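Local coordinates for uncharacterized protein (Sinorhizobium meliloti, PDB 4DNH) that is of unknown function but folds as a TIM barrel, probably related to dihydrodipicolinate synthases, at residues V3-P8 and R380-H385; R68-D73 and I282-S287; C117-D122 and E144-E149; A160-A165 and E200-N205; D217-H222 and R244-G249. All coordinates share one frame; numbering follows the deposited sequence.

The five contacts meet mainly through apolar side chains and carbonyl oxygens; none has a hydrogen bond between its two segments. Contact 3 is the core case, a barrel strand against the next helix. Contact 1 is also largely buried, though Asp6 at its margin is exposed and its centre lies about 28 Å from the centre of the chain, in the terminal hairpin and helix. Contacts 2, 4 and 5 are partly buried: contact 2 joins helices from the two ends of the barrel sequence, arginine against proline; contacts 4 and 5 set helices against loops, through a tyrosine and through a leucine and a proline respectively. Contact 4 touches contact 3 (Ala160 on Thr121) and contact 5 (Trp203 on Val218).

Contact 1 (V3-P8 and R380-H385); sequences VSIDLP and RVLAMH
Leu382 is the one knob that the C-terminal helix pushes against the strand, and the hollow that takes it is lined by four consecutive residues, Ile5 to Pro8. Its two methyl groups divide the hollow between them. CD2 makes most of the contacts, lying 3.4 Å from Asp6 O, so that part of the lining is a backbone carbonyl and not a side chain. The rest of the lining is apolar: Ile5 CD1 meets Leu382 CD2 tip to tip at 4.1 Å, while the Leu7 side chain runs across that of Leu382 at about a right angle, its CD2 coming to 4.0 Å from Leu382 CD2. Ile5 can extend this far because CG1 stands opposite the backbone N (chi1 -179°), which carries the delta methyl out toward the helix. The second methyl, Leu382 CD1, rests against Pro8 CD, 4.1 Å away, the two side chains meeting at a slant.

The strand belongs to an N-terminal beta hairpin, 4-9 with 12-17, which stands apart from the eight-stranded barrel and is met here by the last helix of the chain. The axes of strand 4-8 and helix 380-384 pass 10.3 Å apart, at 42°. Met378 and Arg379, one turn back on the helix, continue the packing on Ile5, and Phe359 of helix 352-364 touches both Ile5 and Leu7 beside the hollow.

Contact 2 (R68-D73 and I282-S287); sequences RHRLWD and IAPVAS
Arg70 is the first residue of segment 68-73 to meet the other helix, and it does so with the far end of its side chain against Pro284. The chain stays extended from CG to NE, and the guanidinium is thereby carried well out from its own helix to the proline ring. Arg70 NH2 lies 3.3 Å from Pro284 CG and 3.8 Å from Pro284 CD. The ring comes to the guanidinium at a slant, and the contact is one of van der Waals type between a charged group and an aliphatic ring. Phe25 and Leu336, both in loops, also touch this arginine.

Leu71 follows with a purely apolar contact. Its CD2 methyl reaches Ala283 CB at 3.7 Å. The small alanine at this point lets the backbones come close: the CA atoms of Leu71 and Ala283 are 6.8 Å apart. A polar tie joins the two helices just past the end of the segment, where Ser287 OG is hydrogen-bonded to Leu74 O, the residue directly after Asp73, and also to Arg28 NH2.

In the fold, helix 61-73 connects the first and second barrel strands, whereas helix 283-294 comes after the eighth, so their meeting marks where the ring of helices closes. Leu71 also packs on Val78 of strand 77-80, and Ile282 and Val285 lean on helix 308-315.

Contact 3 (C117-D122 and E144-E149); sequences CGAGTD and EAIEAE
Ile146 supplies the whole helix side of this contact, and each of its branches finds a different residue of the strand. The delta methyl is the more closely engaged: CD1 lies 3.5 Å from Ala119 CB and 3.7 Å from Gly118 O, so it is set against a methyl group and a peptide oxygen together. The other branch turns to the beginning of the segment, where Ile146 CG2 comes to 3.8 Å from Cys117 CB. A chi1 of -70° tucks CG1 in next to the backbone N and leaves CG2 on the far side from it, spreading the two branches along the strand. Cys117 and Ala119 both direct their side chains at the helix; Gly118 between them offers its carbonyl.

Beyond the first shell, polar bonds fix the strand's end and the loop after it. Gly118 O accepts a hydrogen bond from Arg87 NH2, and the same arginine makes a salt bridge through NE to Asp122 OD2. Gln142, one turn before Ile146, ties the loop after the strand to the helix twice, accepting from Gly120 N through OE1 and bonding Asp122 OD1 through NE2. Ile143 and Ile153 also pack on Ala119, and Ile100 on Cys117.

Strand 117-119 and helix 144-148 run almost antiparallel, at 157°, with their axes 9.3 Å apart. They belong to the first two elements of a beta-alpha-beta unit, strand 115-119, helix 132-148 and strand 153-155, the repeated building block of a TIM barrel, in which each helix packs its apolar side on the outside of the parallel strands.

Contact 4 (A160-A165 and E200-N205); sequences ALAAAA and EGYWGN
The loop that leaves the C-terminal end of barrel strand 186-191 is laid against the short helix 159-164, and Tyr202 makes most of the join, facing Leu161 and Ala162. Ala162 CB comes up to the edge of the tyrosine ring, close to its plane, 4.0 Å from Tyr202 CD1. Leu161 meets the far end of the ring: its CD2 methyl lies 3.6 Å from Tyr202 OH, and the two side chains cross at about a right angle. The tyrosine does not set out toward the helix at CB; the ring comes nearer only farther along the side chain.

Both segments follow neighbouring barrel strands, 153-155 and 186-191, at the end where active sites of TIM barrels usually lie, though no site is established here. A type II turn, Gly201 to Gly204, shapes the tyrosine's loop, closed by Gly204 N to Gly201 O at 3.2 Å. Within it Trp203 takes the other direction, and one face of its indole covers Tyr202 CD2, 3.7 Å above the plane. The phenol oxygen is hydrogen-bonded to Tyr175 OH and Ser158 N, both outside the segments. Ser158 is shared with the helix, since its OG accepts the hydrogen bond from Leu161 N, while Tyr171 meets the Tyr202 ring edge to face.

Contact 5 (D217-H222 and R244-G249); sequences DVLEAH and RQLPKG
Leu219 overlaps Leu246 at one delta methyl each, CD1 to CD1 at 3.8 Å, with the two side chains inclined to one another. They come to the meeting differently. Leu219 points at the loop from the start, whereas Leu246 leaves its backbone in the other direction and bends back, its chi1 of -108° lying away from the usual staggered positions.

Pro247 makes the other half of the contact, its ring directed at the helix. Its CG is 4.1 Å from Glu220 CG, and the two side chains cross at about a right angle, so the proline touches the aliphatic part of the glutamate. The same Pro247 CG lies 4.1 Å from Leu219 O, which puts the ring over the last turn of the helix.

The segment 244-249 is the link from helix 236-243 to barrel strand 251-254, and helix 208-221 ends beside it. Gln245 touches Met212 and Leu216 of helix 208-221, and Leu246 also meets Leu216. Leu219 continues inward onto Val226 and Ile229 of strand 226-232, and Leu246 shares Ile229 with it, so the two leucines form one apolar patch between helix 208-221, the 244-249 loop and strand 226-232.

Contact 1 (V3-P8 and R380-H385)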
# COMPACT_ATOMS: atom_id res chain seq x y z
N VAL A 3 6.01 27.74 -14.95
CA VAL A 3 6.35 26.55 -15.71
C VAL A 3 5.13 26.02 -16.45
O VAL A 3 4.04 25.85 -15.87
CB VAL A 3 6.95 25.44 -14.80
CG1 VAL A 3 7.32 24.23 -15.63
CG2 VAL A 3 8.16 25.96 -14.03
N SER A 4 5.32 25.76 -17.73
CA SER A 4 4.26 25.34 -18.63
C SER A 4 4.72 24.12 -19.43
O SER A 4 5.91 23.97 -19.72
CB SER A 4 3.88 26.51 -19.56
OG SER A 4 2.96 26.11 -20.55
N ILE A 5 3.78 23.24 -19.77
CA ILE A 5 4.09 22.03 -20.54
C ILE A 5 2.90 21.62 -21.43
O ILE A 5 1.74 21.74 -21.02
CB ILE A 5 4.55 20.86 -19.62
CG1 ILE A 5 4.90 19.61 -20.44
CG2 ILE A 5 3.51 20.55 -18.54
CD1 ILE A 5 5.81 18.64 -19.72
N ASP A 6 3.19 21.17 -22.65
CA ASP A 6 2.13 20.64 -23.53
C ASP A 6 1.88 19.16 -23.26
O ASP A 6 2.80 18.36 -23.30
CB ASP A 6 2.45 20.90 -25.00
CG ASP A 6 2.09 22.30 -25.44
OD1 ASP A 6 1.30 22.99 -24.75
OD2 ASP A 6 2.59 22.73 -26.50
N LEU A 7 0.63 18.83 -22.97
CA LEU A 7 0.25 17.48 -22.53
C LEU A 7 -0.91 16.94 -23.35
O LEU A 7 -1.74 17.71 -23.84
CB LEU A 7 -0.13 17.49 -21.06
CG LEU A 7 0.92 17.86 -20.01
CD1 LEU A 7 0.24 17.86 -18.66
CD2 LEU A 7 2.12 16.93 -19.98
N PRO A 8 -0.97 15.60 -23.49
CA PRO A 8 -2.04 15.00 -24.27
C PRO A 8 -3.38 14.93 -23.54
O PRO A 8 -3.45 14.48 -22.40
CB PRO A 8 -1.53 13.60 -24.61
CG PRO A 8 -0.42 13.33 -23.65
CD PRO A 8 0.06 14.62 -23.08
N ARG A 380 10.75 14.24 -20.87
CA ARG A 380 11.53 13.10 -21.37
C ARG A 380 10.63 11.92 -21.70
O ARG A 380 10.89 11.18 -22.65
CB ARG A 380 12.63 12.68 -20.39
CG ARG A 380 13.98 13.30 -20.69
CD ARG A 380 15.16 12.54 -20.09
NE ARG A 380 15.58 13.08 -18.79
CZ ARG A 380 15.52 12.43 -17.63
NH1 ARG A 380 15.05 11.18 -17.56
NH2 ARG A 380 15.93 13.03 -16.52
N VAL A 381 9.57 11.76 -20.91
CA VAL A 381 8.58 10.71 -21.13
C VAL A 381 7.75 10.96 -22.40
O VAL A 381 7.57 10.06 -23.22
CB VAL A 381 7.68 10.52 -19.88
CG1 VAL A 381 6.52 9.58 -20.18
CG2 VAL A 381 8.51 9.99 -18.71
N LEU A 382 7.27 12.19 -22.58
CA LEU A 382 6.63 12.59 -23.83
C LEU A 382 7.52 12.41 -25.04
O LEU A 382 7.06 11.95 -26.09
CB LEU A 382 6.21 14.06 -23.77
CG LEU A 382 4.83 14.55 -23.37
CD1 LEU A 382 4.02 13.53 -22.59
CD2 LEU A 382 5.00 15.84 -22.57
N ALA A 383 8.80 12.78 -24.92
CA ALA A 383 9.73 12.71 -26.06
C ALA A 383 9.88 11.26 -26.51
O ALA A 383 9.78 10.96 -27.70
CB ALA A 383 11.08 13.31 -25.71
N MSE A 384 10.09 10.38 -25.53
CA MSE A 384 10.11 8.94 -25.71
C MSE A 384 8.88 8.39 -26.41
O MSE A 384 8.96 7.39 -27.12
CB MSE A 384 10.17 8.41 -24.29
CG MSE A 384 10.69 6.98 -24.16
SE MSE A 384 12.28 6.73 -25.29
CE MSE A 384 11.57 5.27 -26.42
N HIS A 385 7.74 9.05 -26.22
CA HIS A 385 6.51 8.68 -26.91
C HIS A 385 6.35 9.45 -28.20
O HIS A 385 5.25 9.50 -28.77
CB HIS A 385 5.30 8.93 -26.01
CG HIS A 385 5.14 7.93 -24.88
ND1 HIS A 385 6.17 7.52 -24.12
CD2 HIS A 385 4.00 7.28 -24.39
CE1 HIS A 385 5.72 6.65 -23.19
NE2 HIS A 385 4.39 6.51 -23.36

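Contact 2 (R68-D73 and I282-S287)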
# COMPACT_ATOMS: atom_id res chain seq x y z
N ARG A 68 12.30 3.70 2.05
CA ARG A 68 11.94 3.46 3.44
C ARG A 68 12.44 4.56 4.40
O ARG A 68 11.70 4.99 5.29
CB ARG A 68 12.44 2.09 3.90
CG ARG A 68 11.55 0.94 3.44
CD ARG A 68 11.94 0.42 2.07
NE ARG A 68 10.88 -0.42 1.50
CZ ARG A 68 10.37 -0.31 0.27
NH1 ARG A 68 10.85 0.62 -0.56
NH2 ARG A 68 9.39 -1.13 -0.11
N HIS A 69 13.67 5.04 4.20
CA HIS A 69 14.22 6.10 5.06
C HIS A 69 13.49 7.40 4.89
O HIS A 69 13.24 8.13 5.87
CB HIS A 69 15.72 6.30 4.85
CG HIS A 69 16.56 5.17 5.40
ND1 HIS A 69 16.84 5.05 6.72
CD2 HIS A 69 17.18 4.10 4.77
CE1 HIS A 69 17.61 3.95 6.92
NE2 HIS A 69 17.81 3.37 5.72
N ARG A 70 13.11 7.70 3.65
CA ARG A 70 12.27 8.86 3.35
C ARG A 70 10.96 8.79 4.13
O ARG A 70 10.50 9.80 4.69
CB ARG A 70 11.97 8.94 1.84
CG ARG A 70 11.30 10.22 1.37
CD ARG A 70 11.00 10.11 -0.12
NE ARG A 70 9.88 10.93 -0.60
CZ ARG A 70 9.95 12.23 -0.88
NH1 ARG A 70 11.10 12.90 -0.69
NH2 ARG A 70 8.88 12.88 -1.33
N LEU A 71 10.37 7.59 4.20
CA LEU A 71 9.10 7.42 4.91
C LEU A 71 9.31 7.57 6.41
O LEU A 71 8.58 8.29 7.07
CB LEU A 71 8.39 6.09 4.59
CG LEU A 71 7.83 5.86 3.18
CD1 LEU A 71 7.28 4.44 3.06
CD2 LEU A 71 6.77 6.87 2.79
N TRP A 72 10.31 6.88 6.94
CA TRP A 72 10.64 7.05 8.36
C TRP A 72 10.91 8.47 8.73
O TRP A 72 10.46 8.90 9.79
CB TRP A 72 11.74 6.12 8.79
CG TRP A 72 11.33 4.67 8.73
CD1 TRP A 72 10.09 4.13 9.09
CD2 TRP A 72 12.14 3.52 8.30
NE1 TRP A 72 10.08 2.77 8.91
CE2 TRP A 72 11.27 2.33 8.45
CE3 TRP A 72 13.44 3.35 7.83
CZ2 TRP A 72 11.72 1.05 8.13
CZ3 TRP A 72 13.88 2.05 7.51
CH2 TRP A 72 13.03 0.94 7.66
N ASP A 73 11.61 9.21 7.86
CA ASP A 73 11.94 10.64 8.08
C ASP A 73 10.71 11.50 8.26
O ASP A 73 10.73 12.45 9.05
CB ASP A 73 12.72 11.24 6.89
CG ASP A 73 14.18 10.79 6.85
OD1 ASP A 73 14.67 10.19 7.83
OD2 ASP A 73 14.84 11.04 5.81
N ILE A 282 2.11 10.16 -1.79
CA ILE A 282 1.95 11.52 -1.27
C ILE A 282 2.55 11.70 0.13
O ILE A 282 2.13 12.58 0.91
CB ILE A 282 0.46 11.97 -1.28
CG1 ILE A 282 -0.35 11.15 -0.27
CG2 ILE A 282 -0.13 11.88 -2.68
CD1 ILE A 282 -1.81 11.54 -0.17
N ALA A 283 3.54 10.86 0.44
CA ALA A 283 4.21 10.85 1.75
C ALA A 283 4.33 12.22 2.43
O ALA A 283 3.86 12.37 3.56
CB ALA A 283 5.56 10.14 1.68
N PRO A 284 4.95 13.22 1.75
CA PRO A 284 5.17 14.53 2.39
C PRO A 284 3.89 15.21 2.84
O PRO A 284 3.86 15.79 3.92
CB PRO A 284 5.81 15.37 1.29
CG PRO A 284 6.42 14.37 0.36
CD PRO A 284 5.50 13.19 0.39
N VAL A 285 2.85 15.12 2.02
CA VAL A 285 1.57 15.76 2.28
C VAL A 285 0.86 15.03 3.42
O VAL A 285 0.31 15.67 4.33
CB VAL A 285 0.66 15.75 1.02
CG1 VAL A 285 -0.71 16.32 1.34
CG2 VAL A 285 1.32 16.51 -0.12
N ALA A 286 0.85 13.70 3.36
CA ALA A 286 0.20 12.90 4.39
C ALA A 286 0.78 13.21 5.76
O ALA A 286 0.05 13.41 6.74
CB ALA A 286 0.33 11.42 4.08
N SER A 287 2.12 13.26 5.82
CA SER A 287 2.84 13.63 7.01
C SER A 287 2.36 14.99 7.51
O SER A 287 1.93 15.11 8.66
CB SER A 287 4.34 13.64 6.72
OG SER A 287 5.08 14.14 7.82

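Contact 3 (C117-D122 and E144-E149)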
# COMPACT_ATOMS: atom_id res chain seq x y z
N CYS A 117 5.61 -6.44 8.51
CA CYS A 117 6.02 -7.19 7.35
C CYS A 117 4.96 -8.16 6.91
O CYS A 117 4.48 -8.96 7.71
CB CYS A 117 7.29 -7.96 7.68
SG CYS A 117 8.56 -6.87 8.34
N GLY A 118 4.61 -8.10 5.62
CA GLY A 118 3.61 -8.98 5.06
C GLY A 118 4.02 -10.44 5.05
O GLY A 118 5.03 -10.82 4.43
N ALA A 119 3.22 -11.26 5.73
CA ALA A 119 3.42 -12.71 5.80
C ALA A 119 2.21 -13.43 5.19
O ALA A 119 1.05 -13.15 5.54
CB ALA A 119 3.62 -13.16 7.23
N GLY A 120 2.48 -14.35 4.28
CA GLY A 120 1.40 -15.00 3.57
C GLY A 120 1.70 -16.40 3.13
O GLY A 120 2.40 -17.16 3.80
N THR A 121 1.18 -16.72 1.96
CA THR A 121 1.15 -18.06 1.41
C THR A 121 1.72 -18.06 -0.02
O THR A 121 1.87 -19.11 -0.65
CB THR A 121 -0.30 -18.58 1.48
OG1 THR A 121 -0.42 -19.51 2.57
CG2 THR A 121 -0.75 -19.21 0.17
N ASP A 122 2.06 -16.87 -0.51
CA ASP A 122 2.44 -16.65 -1.92
C ASP A 122 3.49 -17.59 -2.56
O ASP A 122 3.66 -17.57 -3.77
CB ASP A 122 2.77 -15.17 -2.19
CG ASP A 122 3.69 -14.56 -1.14
OD1 ASP A 122 3.50 -14.79 0.07
OD2 ASP A 122 4.61 -13.81 -1.53
N GLU A 144 7.58 -17.61 10.57
CA GLU A 144 8.79 -17.92 11.31
C GLU A 144 10.00 -17.22 10.71
O GLU A 144 10.83 -16.67 11.43
CB GLU A 144 9.02 -19.44 11.40
CG GLU A 144 8.15 -20.12 12.47
CD GLU A 144 8.12 -21.64 12.35
OE1 GLU A 144 8.60 -22.19 11.33
OE2 GLU A 144 7.59 -22.29 13.29
N ALA A 145 10.07 -17.21 9.38
CA ALA A 145 11.11 -16.47 8.68
C ALA A 145 11.15 -15.00 9.11
O ALA A 145 12.22 -14.49 9.44
CB ALA A 145 10.93 -16.59 7.18
N ILE A 146 9.99 -14.36 9.15
CA ILE A 146 9.90 -12.94 9.52
C ILE A 146 10.26 -12.69 10.99
O ILE A 146 11.12 -11.84 11.30
CB ILE A 146 8.53 -12.32 9.16
CG1 ILE A 146 8.40 -12.20 7.64
CG2 ILE A 146 8.39 -10.94 9.77
CD1 ILE A 146 6.99 -12.35 7.12
N GLU A 147 9.62 -13.43 11.89
CA GLU A 147 9.90 -13.34 13.31
C GLU A 147 11.38 -13.56 13.62
O GLU A 147 11.92 -12.91 14.52
CB GLU A 147 9.03 -14.30 14.09
CG GLU A 147 7.58 -13.83 14.19
CD GLU A 147 6.66 -14.80 14.89
OE1 GLU A 147 7.01 -16.00 15.03
OE2 GLU A 147 5.56 -14.36 15.30
N ALA A 148 12.04 -14.45 12.87
CA ALA A 148 13.48 -14.67 13.07
C ALA A 148 14.32 -13.41 12.80
O ALA A 148 15.42 -13.30 13.31
CB ALA A 148 13.99 -15.85 12.25
N GLU A 149 13.80 -12.48 12.01
CA GLU A 149 14.51 -11.22 11.75
C GLU A 149 13.98 -10.10 12.67
O GLU A 149 14.30 -8.92 12.49
CB GLU A 149 14.39 -10.83 10.27
CG GLU A 149 14.85 -11.90 9.28
CD GLU A 149 16.37 -12.06 9.21
OE1 GLU A 149 17.10 -11.16 9.68
OE2 GLU A 149 16.84 -13.08 8.67

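Contact 4 (A160-A165 and E200-N205)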
# COMPACT_ATOMS: atom_id res chain seq x y z
N ALA A 160 -4.09 -19.77 -2.03
CA ALA A 160 -4.36 -21.21 -1.97
C ALA A 160 -5.58 -21.56 -1.11
O ALA A 160 -6.31 -22.52 -1.39
CB ALA A 160 -3.14 -21.97 -1.46
N LEU A 161 -5.78 -20.76 -0.05
CA LEU A 161 -6.91 -20.91 0.84
C LEU A 161 -8.23 -20.48 0.17
O LEU A 161 -9.24 -21.18 0.29
CB LEU A 161 -6.67 -20.17 2.17
CG LEU A 161 -7.75 -20.24 3.26
CD1 LEU A 161 -7.96 -21.64 3.82
CD2 LEU A 161 -7.43 -19.27 4.37
N ALA A 162 -8.21 -19.35 -0.55
CA ALA A 162 -9.39 -18.90 -1.32
C ALA A 162 -9.91 -19.95 -2.33
O ALA A 162 -11.09 -19.96 -2.67
CB ALA A 162 -9.13 -17.57 -2.01
N ALA A 163 -9.00 -20.81 -2.81
CA ALA A 163 -9.32 -21.90 -3.74
C ALA A 163 -9.58 -23.24 -3.06
O ALA A 163 -10.25 -24.09 -3.63
CB ALA A 163 -8.19 -22.04 -4.76
N ALA A 164 -9.06 -23.43 -1.86
CA ALA A 164 -9.27 -24.71 -1.17
C ALA A 164 -10.46 -24.69 -0.20
O ALA A 164 -11.10 -25.72 0.01
CB ALA A 164 -8.00 -25.16 -0.46
N ALA A 165 -10.74 -23.53 0.38
CA ALA A 165 -11.77 -23.39 1.42
C ALA A 165 -13.15 -23.84 0.96
O ALA A 165 -13.64 -23.38 -0.07
CB ALA A 165 -11.82 -21.96 1.93
N GLU A 200 -10.99 -14.13 -4.53
CA GLU A 200 -12.42 -14.09 -4.73
C GLU A 200 -13.22 -14.84 -3.65
O GLU A 200 -13.02 -16.04 -3.42
CB GLU A 200 -12.75 -14.65 -6.14
CG GLU A 200 -12.11 -16.00 -6.47
CD GLU A 200 -12.28 -16.42 -7.92
OE1 GLU A 200 -13.28 -16.02 -8.57
OE2 GLU A 200 -11.42 -17.18 -8.42
N GLY A 201 -14.12 -14.11 -2.99
CA GLY A 201 -14.96 -14.67 -1.93
C GLY A 201 -14.21 -15.06 -0.67
O GLY A 201 -14.52 -16.08 -0.05
N TYR A 202 -13.23 -14.25 -0.27
CA TYR A 202 -12.43 -14.53 0.92
C TYR A 202 -13.29 -14.47 2.20
O TYR A 202 -14.23 -13.67 2.29
CB TYR A 202 -11.23 -13.58 1.01
CG TYR A 202 -10.05 -14.17 1.76
CD1 TYR A 202 -9.20 -15.07 1.15
CD2 TYR A 202 -9.81 -13.81 3.09
CE1 TYR A 202 -8.12 -15.62 1.84
CE2 TYR A 202 -8.73 -14.35 3.78
CZ TYR A 202 -7.89 -15.25 3.16
OH TYR A 202 -6.83 -15.78 3.84
N TRP A 203 -12.95 -15.34 3.17
CA TRP A 203 -13.72 -15.62 4.40
C TRP A 203 -14.82 -16.64 4.23
O TRP A 203 -15.44 -17.06 5.21
CB TRP A 203 -14.22 -14.36 5.11
CG TRP A 203 -13.11 -13.38 5.42
CD1 TRP A 203 -12.93 -12.11 4.90
CD2 TRP A 203 -11.96 -13.58 6.33
NE1 TRP A 203 -11.79 -11.52 5.41
CE2 TRP A 203 -11.17 -12.35 6.27
CE3 TRP A 203 -11.54 -14.61 7.16
CZ2 TRP A 203 -10.01 -12.18 7.01
CZ3 TRP A 203 -10.37 -14.44 7.90
CH2 TRP A 203 -9.62 -13.25 7.82
N GLY A 204 -15.08 -17.04 2.99
CA GLY A 204 -16.03 -18.10 2.69
C GLY A 204 -17.36 -17.69 2.09
O GLY A 204 -18.23 -18.54 1.88
N ASN A 205 -17.53 -16.40 1.81
CA ASN A 205 -18.75 -15.92 1.16
C ASN A 205 -18.47 -14.92 0.04
O ASN A 205 -17.61 -14.05 0.17
CB ASN A 205 -19.70 -15.30 2.18
CG ASN A 205 -21.14 -15.30 1.70
OD1 ASN A 205 -21.46 -14.84 0.60
ND2 ASN A 205 -22.03 -15.83 2.53

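Contact 5 (D217-H222 and R244-G249)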
# COMPACT_ATOMS: atom_id res chain seq x y z
N ASP A 217 -15.71 -12.47 13.60
CA ASP A 217 -15.66 -13.61 14.53
C ASP A 217 -14.22 -14.03 14.87
O ASP A 217 -13.92 -14.33 16.03
CB ASP A 217 -16.47 -14.80 13.97
CG ASP A 217 -17.99 -14.63 14.17
OD1 ASP A 217 -18.43 -13.72 14.91
OD2 ASP A 217 -18.75 -15.44 13.59
N VAL A 218 -13.34 -14.05 13.87
CA VAL A 218 -11.93 -14.35 14.07
C VAL A 218 -11.26 -13.34 15.01
O VAL A 218 -10.58 -13.74 15.96
CB VAL A 218 -11.16 -14.39 12.73
CG1 VAL A 218 -9.68 -14.63 12.97
CG2 VAL A 218 -11.73 -15.47 11.81
N LEU A 219 -11.46 -12.05 14.75
CA LEU A 219 -10.90 -10.96 15.56
C LEU A 219 -11.39 -10.99 17.01
O LEU A 219 -10.62 -10.68 17.92
CB LEU A 219 -11.22 -9.59 14.96
CG LEU A 219 -11.17 -9.37 13.45
CD1 LEU A 219 -11.74 -8.00 13.11
CD2 LEU A 219 -9.76 -9.51 12.91
N GLU A 220 -12.67 -11.32 17.22
CA GLU A 220 -13.18 -11.53 18.57
C GLU A 220 -12.42 -12.68 19.24
O GLU A 220 -11.89 -12.52 20.34
CB GLU A 220 -14.69 -11.80 18.57
CG GLU A 220 -15.56 -10.55 18.61
CD GLU A 220 -17.05 -10.83 18.37
OE1 GLU A 220 -17.51 -11.96 18.65
OE2 GLU A 220 -17.76 -9.91 17.90
N ALA A 221 -12.33 -13.81 18.54
CA ALA A 221 -11.68 -15.02 19.05
C ALA A 221 -10.21 -14.82 19.41
O ALA A 221 -9.73 -15.44 20.36
CB ALA A 221 -11.82 -16.17 18.05
N HIS A 222 -9.49 -13.98 18.67
CA HIS A 222 -8.06 -13.77 18.94
C HIS A 222 -7.68 -12.32 19.09
O HIS A 222 -6.63 -11.89 18.61
CB HIS A 222 -7.20 -14.46 17.88
CG HIS A 222 -7.53 -15.92 17.66
ND1 HIS A 222 -7.07 -16.90 18.47
CD2 HIS A 222 -8.29 -16.56 16.68
CE1 HIS A 222 -7.51 -18.09 18.04
NE2 HIS A 222 -8.26 -17.88 16.94
N ARG A 244 -17.04 -0.02 13.79
CA ARG A 244 -17.94 0.20 14.94
C ARG A 244 -18.21 -1.10 15.71
O ARG A 244 -18.57 -1.06 16.89
CB ARG A 244 -19.25 0.85 14.48
CG ARG A 244 -19.07 2.29 13.99
CD ARG A 244 -20.28 2.81 13.20
NE ARG A 244 -20.07 4.19 12.77
CZ ARG A 244 -21.02 5.01 12.31
NH1 ARG A 244 -22.28 4.61 12.22
NH2 ARG A 244 -20.70 6.24 11.96
N GLN A 245 -18.02 -2.23 15.04
CA GLN A 245 -18.23 -3.56 15.62
C GLN A 245 -16.93 -4.20 16.10
O GLN A 245 -16.94 -5.31 16.62
CB GLN A 245 -18.90 -4.49 14.62
CG GLN A 245 -20.20 -3.97 14.03
CD GLN A 245 -21.01 -5.07 13.37
OE1 GLN A 245 -21.22 -5.05 12.15
NE2 GLN A 245 -21.46 -6.03 14.16
N LEU A 246 -15.81 -3.50 15.90
CA LEU A 246 -14.48 -3.96 16.31
C LEU A 246 -14.28 -4.05 17.84
O LEU A 246 -14.69 -3.14 18.57
CB LEU A 246 -13.42 -3.03 15.70
CG LEU A 246 -12.49 -3.47 14.54
CD1 LEU A 246 -13.10 -4.46 13.57
CD2 LEU A 246 -11.96 -2.24 13.81
N PRO A 247 -13.65 -5.14 18.33
CA PRO A 247 -13.36 -5.32 19.78
C PRO A 247 -12.41 -4.27 20.35
O PRO A 247 -11.63 -3.68 19.61
CB PRO A 247 -12.67 -6.69 19.84
CG PRO A 247 -12.97 -7.36 18.54
CD PRO A 247 -13.13 -6.27 17.53
N LYS A 248 -12.47 -4.06 21.66
CA LYS A 248 -11.54 -3.18 22.38
C LYS A 248 -10.05 -3.43 22.02
O LYS A 248 -9.56 -4.56 22.12
CB LYS A 248 -11.81 -3.27 23.90
CG LYS A 248 -10.62 -3.20 24.84
CD LYS A 248 -10.19 -1.78 25.18
CE LYS A 248 -8.96 -1.78 26.08
NZ LYS A 248 -8.42 -0.40 26.26
N GLY A 249 -9.36 -2.39 21.57
CA GLY A 249 -7.92 -2.47 21.27
C GLY A 249 -7.52 -3.15 19.96
O GLY A 249 -6.35 -3.51 19.76